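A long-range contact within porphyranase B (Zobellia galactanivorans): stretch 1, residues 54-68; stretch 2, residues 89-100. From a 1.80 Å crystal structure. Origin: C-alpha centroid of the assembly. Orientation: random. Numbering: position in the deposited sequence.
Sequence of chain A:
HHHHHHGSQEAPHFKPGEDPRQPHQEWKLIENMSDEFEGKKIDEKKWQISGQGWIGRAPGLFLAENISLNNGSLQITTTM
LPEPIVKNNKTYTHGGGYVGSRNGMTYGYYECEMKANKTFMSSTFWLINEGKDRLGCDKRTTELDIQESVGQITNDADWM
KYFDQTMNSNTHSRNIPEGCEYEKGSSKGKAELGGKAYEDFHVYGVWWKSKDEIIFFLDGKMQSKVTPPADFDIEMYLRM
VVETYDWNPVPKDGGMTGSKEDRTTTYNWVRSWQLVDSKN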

ATOM      1  N   TRP A  54      -3.071 -12.087  -7.480  1.00 14.26           N
ATOM      2  CA  TRP A  54      -4.342 -11.525  -7.010  1.00 13.57           C
ATOM      3  C   TRP A  54      -5.006 -10.700  -8.122  1.00 12.39           C
ATOM      4  O   TRP A  54      -4.487  -9.665  -8.532  1.00 12.54           O
ATOM      5  N   ILE A  55      -6.138 -11.178  -8.632  1.00 12.71           N
ATOM      6  CA  ILE A  55      -6.791 -10.442  -9.725  1.00 12.48           C
ATOM      7  C   ILE A  55      -7.673  -9.280  -9.243  1.00 13.47           C
ATOM      8  O   ILE A  55      -8.102  -8.471 -10.068  1.00 11.57           O
ATOM      9  N   GLY A  56      -7.923  -9.188  -7.932  1.00 10.59           N
ATOM     10  CA  GLY A  56      -8.864  -8.226  -7.387  1.00 11.42           C
ATOM     11  C   GLY A  56      -9.904  -8.840  -6.513  1.00 11.11           C
ATOM     12  O   GLY A  56     -10.310 -10.024  -6.727  1.00 10.64           O
ATOM     13  N   ARG A  57     -10.323  -8.110  -5.484  1.00 10.45           N
ATOM     14  CA  ARG A  57     -11.427  -8.593  -4.667  1.00 11.72           C
ATOM     15  C   ARG A  57     -12.712  -8.206  -5.393  1.00 11.08           C
ATOM     16  O   ARG A  57     -12.925  -7.014  -5.683  1.00 10.48           O
ATOM     17  N   ALA A  58     -13.611  -9.170  -5.616  1.00 10.68           N
ATOM     18  CA  ALA A  58     -14.815  -8.742  -6.363  1.00 10.57           C
ATOM     19  C   ALA A  58     -15.580  -7.676  -5.537  1.00  9.51           C
ATOM     20  O   ALA A  58     -15.701  -7.766  -4.327  1.00  9.93           O
ATOM     21  N   PRO A  59     -16.151  -6.664  -6.184  1.00  9.73           N
ATOM     22  CA  PRO A  59     -16.372  -6.545  -7.633  1.00  9.61           C
ATOM     23  C   PRO A  59     -15.335  -5.646  -8.354  1.00 10.82           C
ATOM     24  O   PRO A  59     -15.618  -5.215  -9.481  1.00  9.41           O
ATOM     25  N   GLY A  60     -14.171  -5.374  -7.739  1.00  9.81           N
ATOM     26  CA  GLY A  60     -13.144  -4.491  -8.374  1.00  9.71           C
ATOM     27  C   GLY A  60     -11.988  -5.322  -9.013  1.00 11.38           C
ATOM     28  O   GLY A  60     -11.222  -6.029  -8.278  1.00 11.37           O
ATOM     29  N   LEU A  61     -11.862  -5.244 -10.342  1.00 10.69           N
ATOM     30  CA  LEU A  61     -10.912  -6.070 -11.055  1.00 10.52           C
ATOM     31  C   LEU A  61      -9.712  -5.175 -11.343  1.00 11.36           C
ATOM     32  O   LEU A  61      -9.856  -4.049 -11.891  1.00 10.36           O
ATOM     33  N   PHE A  62      -8.483  -5.678 -11.047  1.00  8.63           N
ATOM     34  CA  PHE A  62      -7.294  -4.872 -11.332  1.00 10.20           C
ATOM     35  C   PHE A  62      -6.975  -4.867 -12.836  1.00 10.20           C
ATOM     36  O   PHE A  62      -6.806  -5.956 -13.421  1.00 12.26           O
ATOM     37  N   LEU A  63      -6.998  -3.669 -13.447  1.00  9.82           N
ATOM     38  CA  LEU A  63      -6.700  -3.579 -14.882  1.00 11.40           C
ATOM     39  C   LEU A  63      -5.335  -3.001 -15.095  1.00 10.72           C
ATOM     40  O   LEU A  63      -5.046  -1.934 -14.583  1.00 10.78           O
ATOM     41  N   ALA A  64      -4.551  -3.613 -15.971  1.00 11.17           N
ATOM     42  CA  ALA A  64      -3.273  -3.004 -16.361  1.00 12.42           C
ATOM     43  C   ALA A  64      -3.504  -1.649 -17.037  1.00 13.15           C
ATOM     44  O   ALA A  64      -2.701  -0.699 -16.864  1.00 13.14           O
ATOM     45  N   GLU A  65      -4.626  -1.534 -17.797  1.00 12.33           N
ATOM     46  CA  GLU A  65      -4.947  -0.276 -18.518  1.00 15.21           C
ATOM     47  C   GLU A  65      -5.245   0.873 -17.576  1.00 14.47           C
ATOM     48  O   GLU A  65      -5.311   2.032 -18.004  1.00 12.89           O
ATOM     49  N   ASN A  66      -5.587   0.574 -16.316  1.00 12.57           N
ATOM     50  CA  ASN A  66      -5.811   1.674 -15.353  1.00 11.08           C
ATOM     51  C   ASN A  66      -4.573   2.223 -14.662  1.00 10.97           C
ATOM     52  O   ASN A  66      -4.710   3.155 -13.815  1.00 12.08           O
ATOM     53  N   ILE A  67      -3.404   1.719 -15.053  1.00 11.60           N
ATOM     54  CA  ILE A  67      -2.095   2.218 -14.591  1.00 12.84           C
ATOM     55  C   ILE A  67      -1.557   3.203 -15.686  1.00 13.66           C
ATOM     56  O   ILE A  67      -1.515   2.840 -16.890  1.00 15.04           O
ATOM     57  N   SER A  68      -1.200   4.420 -15.323  1.00 11.67           N
ATOM     58  CA  SER A  68      -0.570   5.341 -16.292  1.00 13.53           C
ATOM     59  C   SER A  68       0.502   6.139 -15.540  1.00 14.67           C
ATOM     60  O   SER A  68       0.488   6.208 -14.259  1.00 12.42           O
ATOM     61  N   ASN A  89     -16.086 -17.453 -10.618  1.00 15.15           N
ATOM     62  CA  ASN A  89     -17.510 -17.451 -10.277  1.00 17.20           C
ATOM     63  C   ASN A  89     -17.999 -16.242  -9.556  1.00 15.97           C
ATOM     64  O   ASN A  89     -19.073 -16.302  -8.936  1.00 16.44           O
ATOM     65  N   LYS A  90     -17.256 -15.150  -9.658  1.00 14.46           N
ATOM     66  CA  LYS A  90     -17.774 -13.885  -9.084  1.00 14.82           C
ATOM     67  C   LYS A  90     -17.880 -12.782 -10.171  1.00 13.54           C
ATOM     68  O   LYS A  90     -17.067 -12.719 -11.119  1.00 12.36           O
ATOM     69  N   THR A  91     -18.862 -11.893  -9.996  1.00 13.49           N
ATOM     70  CA  THR A  91     -19.040 -10.798 -10.957  1.00 11.63           C
ATOM     71  C   THR A  91     -18.209  -9.553 -10.513  1.00 11.82           C
ATOM     72  O   THR A  91     -18.340  -9.078  -9.365  1.00 12.89           O
ATOM     73  N   TYR A  92     -17.427  -9.048 -11.442  1.00 10.31           N
ATOM     74  CA  TYR A  92     -16.692  -7.770 -11.320  1.00  9.95           C
ATOM     75  C   TYR A  92     -17.398  -6.694 -12.161  1.00 10.25           C
ATOM     76  O   TYR A  92     -17.767  -6.956 -13.351  1.00 12.50           O
ATOM     77  N   THR A  93     -17.569  -5.506 -11.577  1.00  9.11           N
ATOM     78  CA  THR A  93     -18.254  -4.431 -12.279  1.00 10.68           C
ATOM     79  C   THR A  93     -17.403  -3.209 -12.358  1.00 11.26           C
ATOM     80  O   THR A  93     -17.717  -2.293 -13.110  1.00 10.27           O
ATOM     81  N   HIS A  94     -16.312  -3.174 -11.567  1.00  9.43           N
ATOM     82  CA  HIS A  94     -15.465  -1.946 -11.502  1.00 10.00           C
ATOM     83  C   HIS A  94     -14.012  -2.293 -11.799  1.00  9.68           C
ATOM     84  O   HIS A  94     -13.563  -3.462 -11.559  1.00 11.28           O
ATOM     85  N   GLY A  95     -13.261  -1.298 -12.306  1.00  9.28           N
ATOM     86  CA  GLY A  95     -11.811  -1.501 -12.528  1.00  7.28           C
ATOM     87  C   GLY A  95     -10.997  -0.773 -11.483  1.00  9.84           C
ATOM     88  O   GLY A  95     -11.252   0.398 -11.244  1.00  9.76           O
ATOM     89  N   GLY A  96     -10.027  -1.464 -10.859  1.00  8.90           N
ATOM     90  CA  GLY A  96      -9.008  -0.779  -9.999  1.00  9.68           C
ATOM     91  C   GLY A  96      -7.678  -1.078 -10.617  1.00  8.92           C
ATOM     92  O   GLY A  96      -7.562  -1.181 -11.865  1.00  8.93           O
ATOM     93  N   GLY A  97      -6.611  -1.157  -9.794  1.00  9.30           N
ATOM     94  CA  GLY A  97      -5.316  -1.405 -10.376  1.00 10.01           C
ATOM     95  C   GLY A  97      -4.383  -1.916  -9.297  1.00 10.82           C
ATOM     96  O   GLY A  97      -4.611  -1.712  -8.070  1.00  9.85           O
ATOM     97  N   TYR A  98      -3.323  -2.567  -9.775  1.00 11.13           N
ATOM     98  CA  TYR A  98      -2.388  -3.277  -8.869  1.00 10.59           C
ATOM     99  C   TYR A  98      -1.025  -2.990  -9.404  1.00 11.07           C
ATOM    100  O   TYR A  98      -0.794  -3.078 -10.661  1.00 11.77           O
ATOM    101  N   VAL A  99      -0.129  -2.573  -8.512  1.00 10.92           N
ATOM    102  CA  VAL A  99       1.264  -2.417  -8.923  1.00 10.79           C
ATOM    103  C   VAL A  99       2.095  -3.082  -7.807  1.00 11.59           C
ATOM    104  O   VAL A  99       1.993  -2.630  -6.653  1.00 11.07           O
ATOM    105  N   GLY A 100       2.849  -4.140  -8.120  1.00  9.77           N
ATOM    106  CA  GLY A 100       3.681  -4.818  -7.146  1.00 11.25           C
ATOM    107  C   GLY A 100       5.155  -4.832  -7.555  1.00 11.66           C
ATOM    108  O   GLY A 100       5.498  -4.951  -8.765  1.00 11.75           O
TER

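Residues 90-100 form a strand that runs parallel to residues 60-62, and its side chains pack against stretch 1 before and after a run of three glycines. Lys90 (chi1 m, then extended) turns its CB toward Ala58, 3.9 Å from Ala58 CB; its aliphatic stem can cover the methyl while the long chain remains exposed.

Tyr92 (chi1 m) is the centrepiece. Its CA-to-CB bond runs sideways, but the ring reaches across and lies between two aliphatic groups: Ala58 CB sits 3.9 Å from the ring centroid over one face, and Leu61 CD1 (Leu61 chi1 t, chi2 p) 4.0 Å over the opposite face. An aromatic ring suits this slot because it offers two flat apolar faces, while its hydroxyl ends the reach with a hydrogen bond, Tyr92 OH to Gly56 O, 2.7 Å. Ile55 (chi1 p, chi2 t) adds its CD1, 3.7 Å from Tyr92 OH.

Thr93 (chi1 p) places OG1 3.5 Å from Pro59 CB and 2.7 Å from His94 ND1, a hydrogen bond in which either atom could donate. His94 (chi1 m) projects from the same sheet face as Phe62, with Pro59 O near the plane of its ring.

Three glycines follow. A CB on Gly95 would clash with Asn66 ND2 and Leu63 CD1; one on Gly97 would clash with Ile67 CD1. Asn66 (chi1 m) uses the space to donate from ND2 to Gly96 O, 3.2 Å, an acceptor it shares with Leu63 N.

Tyr98 (chi1 t) points toward stretch 1, setting its CB over one face of the Phe62 ring (Phe62 chi1 m), 3.9 Å from the centroid. The two rings meet obliquely, and a water links Tyr98 OH (3.0 Å from its oxygen) to Trp54 N (3.1 Å). Finally, Val99 (chi1 t) meets Ile67 (m, m) through CG2 and CD1, 3.8 Å apart, a purely apolar contact.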

ATOM      1  CB  TRP A  54      -4.081 -10.723  -5.738  1.00 12.56           C
ATOM      2  CG  TRP A  54      -5.332 -10.196  -5.074  1.00 11.06           C
ATOM      3  CD1 TRP A  54      -6.581 -10.772  -5.102  1.00 10.52           C
ATOM      4  CD2 TRP A  54      -5.434  -8.984  -4.284  1.00  9.64           C
ATOM      5  NE1 TRP A  54      -7.459  -9.953  -4.351  1.00  8.60           N
ATOM      6  CE2 TRP A  54      -6.765  -8.856  -3.876  1.00  9.46           C
ATOM      7  CE3 TRP A  54      -4.505  -7.992  -3.887  1.00 11.54           C
ATOM      8  CZ2 TRP A  54      -7.199  -7.783  -3.063  1.00 12.41           C
ATOM      9  CZ3 TRP A  54      -4.917  -6.961  -3.108  1.00 11.81           C
ATOM     10  CH2 TRP A  54      -6.243  -6.849  -2.678  1.00 10.93           C
ATOM     11  CB  ILE A  55      -7.661 -11.430 -10.618  1.00 14.08           C
ATOM     12  CG1 ILE A  55      -8.907 -11.865  -9.869  1.00 14.18           C
ATOM     13  CG2 ILE A  55      -6.726 -12.602 -11.096  1.00 15.40           C
ATOM     14  CD1 ILE A  55      -9.885 -12.667 -10.770  1.00 15.79           C
ATOM     15  CB  ARG A  57     -11.402  -7.956  -3.276  1.00 10.06           C
ATOM     16  CG  ARG A  57     -12.546  -8.370  -2.330  1.00 12.07           C
ATOM     17  CD  ARG A  57     -12.354  -7.756  -0.921  1.00 11.72           C
ATOM     18  NE  ARG A  57     -10.999  -7.996  -0.334  1.00 12.74           N
ATOM     19  CZ  ARG A  57     -10.003  -7.126  -0.270  1.00 12.44           C
ATOM     20  NH1 ARG A  57     -10.083  -5.868  -0.769  1.00 10.25           N
ATOM     21  NH2 ARG A  57      -8.858  -7.487   0.312  1.00 13.91           N
ATOM     22  CB  ALA A  58     -15.724  -9.953  -6.694  1.00 11.49           C
ATOM     23  CB  PRO A  59     -17.770  -5.904  -7.687  1.00  9.25           C
ATOM     24  CG  PRO A  59     -17.722  -4.869  -6.502  1.00 10.99           C
ATOM     25  CD  PRO A  59     -16.851  -5.593  -5.407  1.00  9.68           C
ATOM     26  CB  LEU A  61     -11.581  -6.614 -12.366  1.00 11.56           C
ATOM     27  CG  LEU A  61     -10.715  -7.552 -13.250  1.00 11.43           C
ATOM     28  CD1 LEU A  61     -10.619  -8.887 -12.510  1.00  9.02           C
ATOM     29  CD2 LEU A  61     -11.442  -7.759 -14.653  1.00 12.10           C
ATOM     30  CB  PHE A  62      -6.068  -5.518 -10.632  1.00  8.75           C
ATOM     31  CG  PHE A  62      -6.232  -5.601  -9.113  1.00  7.79           C
ATOM     32  CD1 PHE A  62      -6.868  -4.540  -8.456  1.00  8.24           C
ATOM     33  CD2 PHE A  62      -5.680  -6.647  -8.374  1.00  8.06           C
ATOM     34  CE1 PHE A  62      -7.013  -4.545  -6.995  1.00 12.94           C
ATOM     35  CE2 PHE A  62      -5.788  -6.680  -6.953  1.00  8.27           C
ATOM     36  CZ  PHE A  62      -6.459  -5.600  -6.281  1.00 11.13           C
ATOM     37  CB  LEU A  63      -7.726  -2.640 -15.567  1.00 12.24           C
ATOM     38  CG  LEU A  63      -9.231  -3.013 -15.397  1.00 12.99           C
ATOM     39  CD1 LEU A  63     -10.111  -2.024 -16.267  1.00 11.47           C
ATOM     40  CD2 LEU A  63      -9.578  -4.443 -15.835  1.00 15.36           C
ATOM     41  CB  ALA A  64      -2.467  -4.007 -17.248  1.00 13.13           C
ATOM     42  CB  GLU A  65      -6.230  -0.413 -19.413  1.00 17.05           C
ATOM     43  CG  GLU A  65      -6.363  -1.686 -20.284  1.00 26.79           C
ATOM     44  CD  GLU A  65      -6.967  -2.951 -19.550  1.00 33.08           C
ATOM     45  OE1 GLU A  65      -8.240  -3.238 -19.717  1.00 35.44           O
ATOM     46  OE2 GLU A  65      -6.180  -3.668 -18.849  1.00 23.07           O
ATOM     47  CB  ASN A  66      -6.796   1.228 -14.251  1.00  9.28           C
ATOM     48  CG  ASN A  66      -8.233   1.190 -14.763  1.00 15.85           C
ATOM     49  OD1 ASN A  66      -8.509   1.591 -15.887  1.00 15.25           O
ATOM     50  ND2 ASN A  66      -9.138   0.702 -13.968  1.00  9.99           N
ATOM     51  CB  ILE A  67      -1.047   1.085 -14.419  1.00 12.14           C
ATOM     52  CG1 ILE A  67      -1.490  -0.115 -13.506  1.00 12.32           C
ATOM     53  CG2 ILE A  67       0.307   1.683 -13.934  1.00 13.02           C
ATOM     54  CD1 ILE A  67      -2.241   0.290 -12.271  1.00 15.45           C
ATOM     55  CB  SER A  68      -1.569   6.321 -16.945  1.00 11.30           C
ATOM     56  OG  SER A  68      -2.263   7.096 -15.996  1.00 13.45           O
ATOM     57  CB  ASN A  89     -17.963 -18.728  -9.500  1.00 17.67           C
ATOM     58  CG  ASN A  89     -17.677 -20.013 -10.319  1.00 26.36           C
ATOM     59  OD1 ASN A  89     -17.863 -20.044 -11.537  1.00 34.32           O
ATOM     60  ND2 ASN A  89     -17.202 -21.048  -9.658  1.00 34.17           N
ATOM     61  CB  LYS A  90     -16.823 -13.439  -7.965  1.00 15.85           C
ATOM     62  CG  LYS A  90     -16.792 -14.403  -6.825  1.00 20.94           C
ATOM     63  CD  LYS A  90     -16.052 -13.862  -5.650  1.00 33.05           C
ATOM     64  CE  LYS A  90     -16.476 -14.667  -4.378  1.00 41.58           C
ATOM     65  NZ  LYS A  90     -15.707 -14.350  -3.100  1.00 46.06           N
ATOM     66  CB  THR A  91     -20.548 -10.464 -11.029  1.00 12.90           C
ATOM     67  OG1 THR A  91     -21.225 -11.564 -11.697  1.00 13.42           O
ATOM     68  CG2 THR A  91     -20.784  -9.184 -11.892  1.00 10.71           C
ATOM     69  CB  TYR A  92     -15.291  -7.995 -11.830  1.00  9.29           C
ATOM     70  CG  TYR A  92     -14.452  -8.863 -10.890  1.00 11.91           C
ATOM     71  CD1 TYR A  92     -13.537  -8.279  -9.969  1.00  9.83           C
ATOM     72  CD2 TYR A  92     -14.515 -10.250 -10.966  1.00 11.07           C
ATOM     73  CE1 TYR A  92     -12.782  -9.094  -9.093  1.00 12.11           C
ATOM     74  CE2 TYR A  92     -13.788 -11.051 -10.038  1.00 12.32           C
ATOM     75  CZ  TYR A  92     -12.924 -10.475  -9.134  1.00 10.31           C
ATOM     76  OH  TYR A  92     -12.185 -11.322  -8.252  1.00 11.00           O
ATOM     77  CB  THR A  93     -19.512  -4.050 -11.540  1.00  9.95           C
ATOM     78  OG1 THR A  93     -19.197  -3.828 -10.139  1.00 10.34           O
ATOM     79  CG2 THR A  93     -20.555  -5.185 -11.590  1.00 11.02           C
ATOM     80  CB  HIS A  94     -15.534  -1.320 -10.097  1.00  8.34           C
ATOM     81  CG  HIS A  94     -16.860  -0.686  -9.775  1.00  8.50           C
ATOM     82  ND1 HIS A  94     -18.023  -1.416  -9.602  1.00 10.62           N
ATOM     83  CD2 HIS A  94     -17.210   0.619  -9.629  1.00  9.01           C
ATOM     84  CE1 HIS A  94     -19.018  -0.601  -9.305  1.00  8.24           C
ATOM     85  NE2 HIS A  94     -18.555   0.649  -9.366  1.00  8.18           N
ATOM     86  CB  TYR A  98      -2.706  -4.769  -8.886  1.00  9.96           C
ATOM     87  CG  TYR A  98      -1.633  -5.706  -8.266  1.00 11.36           C
ATOM     88  CD1 TYR A  98      -1.853  -6.318  -7.059  1.00 11.16           C
ATOM     89  CD2 TYR A  98      -0.374  -5.904  -8.910  1.00 11.05           C
ATOM     90  CE1 TYR A  98      -0.907  -7.181  -6.490  1.00 11.51           C
ATOM     91  CE2 TYR A  98       0.584  -6.770  -8.343  1.00 12.27           C
ATOM     92  CZ  TYR A  98       0.269  -7.409  -7.149  1.00 11.49           C
ATOM     93  OH  TYR A  98       1.115  -8.284  -6.586  1.00 13.77           O
ATOM     94  CB  VAL A  99       1.658  -0.907  -9.018  1.00  9.60           C
ATOM     95  CG1 VAL A  99       3.162  -0.789  -9.543  1.00 11.80           C
ATOM     96  CG2 VAL A  99       0.712  -0.104  -9.940  1.00 10.72           C
TER
HETATM   97  O   HOH W   1      -0.492 -10.743  -6.304  1.00 16.11           O